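Local coordinates for protein 3-phosphoshikimate 1-carboxyvinyltransferase (Streptomyces sviceus, PDB 7M0O) that probably transfers the enolpyruvyl group of phosphoenolpyruvate to the 5-hydroxyl of shikimate-3-phosphate, the sixth step of chorismate biosynthesis, at residues Glu314-Thr319 and Asp325-Cys330. Numbering follows the deposited sequence.
With PO4 (phosphate ion), chain B.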
loop_
_atom_site.group_PDB
_atom_site.type_symbol
_atom_site.label_atom_id
_atom_site.label_comp_id
_atom_site.label_asym_id
_atom_site.label_seq_id
_atom_site.Cartn_x
_atom_site.Cartn_y
_atom_site.Cartn_z
ATOM N N GLU A 314 -16.583 2.935 -16.322
ATOM C CA GLU A 314 -17.817 3.233 -15.612
ATOM C C GLU A 314 -17.653 2.996 -14.115
ATOM O O GLU A 314 -16.763 2.259 -13.674
ATOM C CB GLU A 314 -18.989 2.370 -16.130
ATOM C CG GLU A 314 -19.466 2.771 -17.504
ATOM C CD GLU A 314 -20.622 1.935 -18.009
ATOM O OE1 GLU A 314 -20.895 0.855 -17.439
ATOM O OE2 GLU A 314 -21.246 2.360 -19.001
ATOM N N ASP A 315 -18.533 3.647 -13.336
ATOM C CA ASP A 315 -18.636 3.446 -11.888
ATOM C C ASP A 315 -17.387 3.948 -11.159
ATOM O O ASP A 315 -16.936 3.343 -10.183
ATOM C CB ASP A 315 -18.916 1.975 -11.557
ATOM C CG ASP A 315 -19.752 1.784 -10.281
ATOM O OD1 ASP A 315 -20.088 2.770 -9.575
ATOM O OD2 ASP A 315 -20.074 0.616 -9.980
ATOM N N VAL A 316 -16.852 5.093 -11.598
ATOM C CA VAL A 316 -15.627 5.629 -11.022
ATOM C C VAL A 316 -15.878 7.022 -10.449
ATOM O O VAL A 316 -15.042 7.919 -10.588
ATOM C CB VAL A 316 -14.476 5.645 -12.052
ATOM C CG1 VAL A 316 -13.936 4.228 -12.244
ATOM C CG2 VAL A 316 -14.926 6.234 -13.414
ATOM N N ALA A 317 -17.021 7.198 -9.772
ATOM C CA ALA A 317 -17.234 8.414 -8.992
ATOM C C ALA A 317 -16.084 8.677 -8.034
ATOM O O ALA A 317 -15.712 9.841 -7.812
ATOM C CB ALA A 317 -18.547 8.318 -8.202
ATOM N N ASN A 318 -15.494 7.611 -7.488
ATOM C CA ASN A 318 -14.449 7.750 -6.476
ATOM C C ASN A 318 -13.211 8.444 -7.025
ATOM O O ASN A 318 -12.471 9.074 -6.263
ATOM C CB ASN A 318 -14.078 6.376 -5.882
ATOM C CG ASN A 318 -13.983 5.260 -6.938
ATOM O OD1 ASN A 318 -13.802 5.526 -8.124
ATOM N ND2 ASN A 318 -14.117 4.008 -6.497
ATOM N N THR A 319 -12.965 8.350 -8.335
ATOM C CA THR A 319 -11.772 8.983 -8.885
ATOM C C THR A 319 -11.861 10.505 -8.886
ATOM O O THR A 319 -10.829 11.168 -9.047
ATOM C CB THR A 319 -11.491 8.509 -10.318
ATOM O OG1 THR A 319 -12.531 8.940 -11.208
ATOM C CG2 THR A 319 -11.404 6.980 -10.371
ATOM N N ASP A 325 -9.238 15.749 -9.277
ATOM C CA ASP A 325 -10.269 15.005 -9.999
ATOM C C ASP A 325 -9.569 14.258 -11.130
ATOM O O ASP A 325 -9.211 14.850 -12.144
ATOM C CB ASP A 325 -11.361 15.943 -10.512
ATOM C CG ASP A 325 -12.532 15.194 -11.168
ATOM O OD1 ASP A 325 -12.288 14.126 -11.763
ATOM O OD2 ASP A 325 -13.693 15.672 -11.109
ATOM N N ARG A 326 -9.372 12.948 -10.953
ATOM C CA ARG A 326 -8.599 12.161 -11.912
ATOM C C ARG A 326 -9.371 11.875 -13.186
ATOM O O ARG A 326 -8.758 11.697 -14.248
ATOM C CB ARG A 326 -8.161 10.829 -11.290
ATOM C CG ARG A 326 -7.026 10.953 -10.308
ATOM C CD ARG A 326 -6.652 9.616 -9.705
ATOM N NE ARG A 326 -5.485 9.769 -8.852
ATOM C CZ ARG A 326 -5.035 8.855 -7.998
ATOM N NH1 ARG A 326 -5.657 7.699 -7.846
ATOM N NH2 ARG A 326 -3.945 9.102 -7.289
ATOM N N LEU A 327 -10.699 11.826 -13.098
ATOM C CA LEU A 327 -11.525 11.710 -14.289
ATOM C C LEU A 327 -11.341 12.934 -15.181
ATOM O O LEU A 327 -11.022 12.805 -16.366
ATOM C CB LEU A 327 -12.990 11.511 -13.884
ATOM C CG LEU A 327 -13.961 10.888 -14.895
ATOM C CD1 LEU A 327 -15.192 10.246 -14.231
ATOM C CD2 LEU A 327 -14.405 11.921 -15.917
ATOM N N GLU A 328 -11.462 14.135 -14.608
ATOM C CA GLU A 328 -11.281 15.339 -15.415
ATOM C C GLU A 328 -9.846 15.479 -15.904
ATOM O O GLU A 328 -9.617 15.964 -17.018
ATOM C CB GLU A 328 -11.680 16.582 -14.625
ATOM C CG GLU A 328 -13.156 16.700 -14.325
ATOM C CD GLU A 328 -14.015 16.907 -15.565
ATOM O OE1 GLU A 328 -13.567 17.562 -16.529
ATOM O OE2 GLU A 328 -15.146 16.394 -15.580
ATOM N N ALA A 329 -8.864 15.105 -15.072
ATOM C CA ALA A 329 -7.463 15.235 -15.464
ATOM C C ALA A 329 -7.123 14.316 -16.630
ATOM O O ALA A 329 -6.390 14.709 -17.543
ATOM C CB ALA A 329 -6.550 14.942 -14.272
ATOM N N CYS A 330 -7.661 13.095 -16.626
ATOM C CA CYS A 330 -7.477 12.208 -17.767
ATOM C C CYS A 330 -8.107 12.784 -19.029
ATOM O O CYS A 330 -7.500 12.759 -20.106
ATOM C CB CYS A 330 -8.048 10.822 -17.448
ATOM S SG CYS A 330 -6.959 9.843 -16.380
HETATM P P PO4 B . -3.319 6.606 -4.442
HETATM O O1 PO4 B . -4.002 5.406 -3.841
HETATM O O2 PO4 B . -3.796 6.738 -5.866
HETATM O O3 PO4 B . -1.826 6.388 -4.378
HETATM O O4 PO4 B . -3.716 7.804 -3.619
#
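Thr319 O accepts the backbone N-H of Arg326 at 3.0 Å, fairly straight (159°). It ties the loop after strand 311-314 to the first turn of helix 326-336. Thr319 OG1, set between the backbone N and the carbonyl carbon (chi1 66°), donates to Val316 O at 2.8 Å, in the carbonyl plane. Val316 O also accepts from Thr319 N, so two bonds grip it. Asp325 is the N-cap of the helix: its OD1 takes Glu328 N at 3.0 Å, from above the carboxylate plane.

Strand 311-314 lies in a four-stranded mixed sheet of the EPSP synthase fold. Helix 326-336 leads on to the parallel strand 340-344 of that sheet, a beta-alpha-beta crossover. The loop carries Asn318, which probably binds shikimate-3-phosphate.

Van der Waals contacts are few. Val316 CG2 meets Leu327 CD1 at 4.1 Å, the side chains crossing at about a right angle. Thr319 OG1 packs 3.7 Å from Leu327 CB. With an alanine at Thr319, Val316 O would probably keep only the backbone N-H of these two donors, and a small gap is likely beside Leu327 CB.

Arg326, which probably binds phosphoenolpyruvate, runs extended away from the loop. Arg326 NH1 (2.9 Å) and NH2 (2.8 Å) donate to phosphate O2, in plane at the guanidinium edge. NE forms a salt bridge with Asp365, which helps fix the group's rotation. The phosphate, probably from the crystallisation liquor, is also hydrogen-bonded to Arg367 and His366.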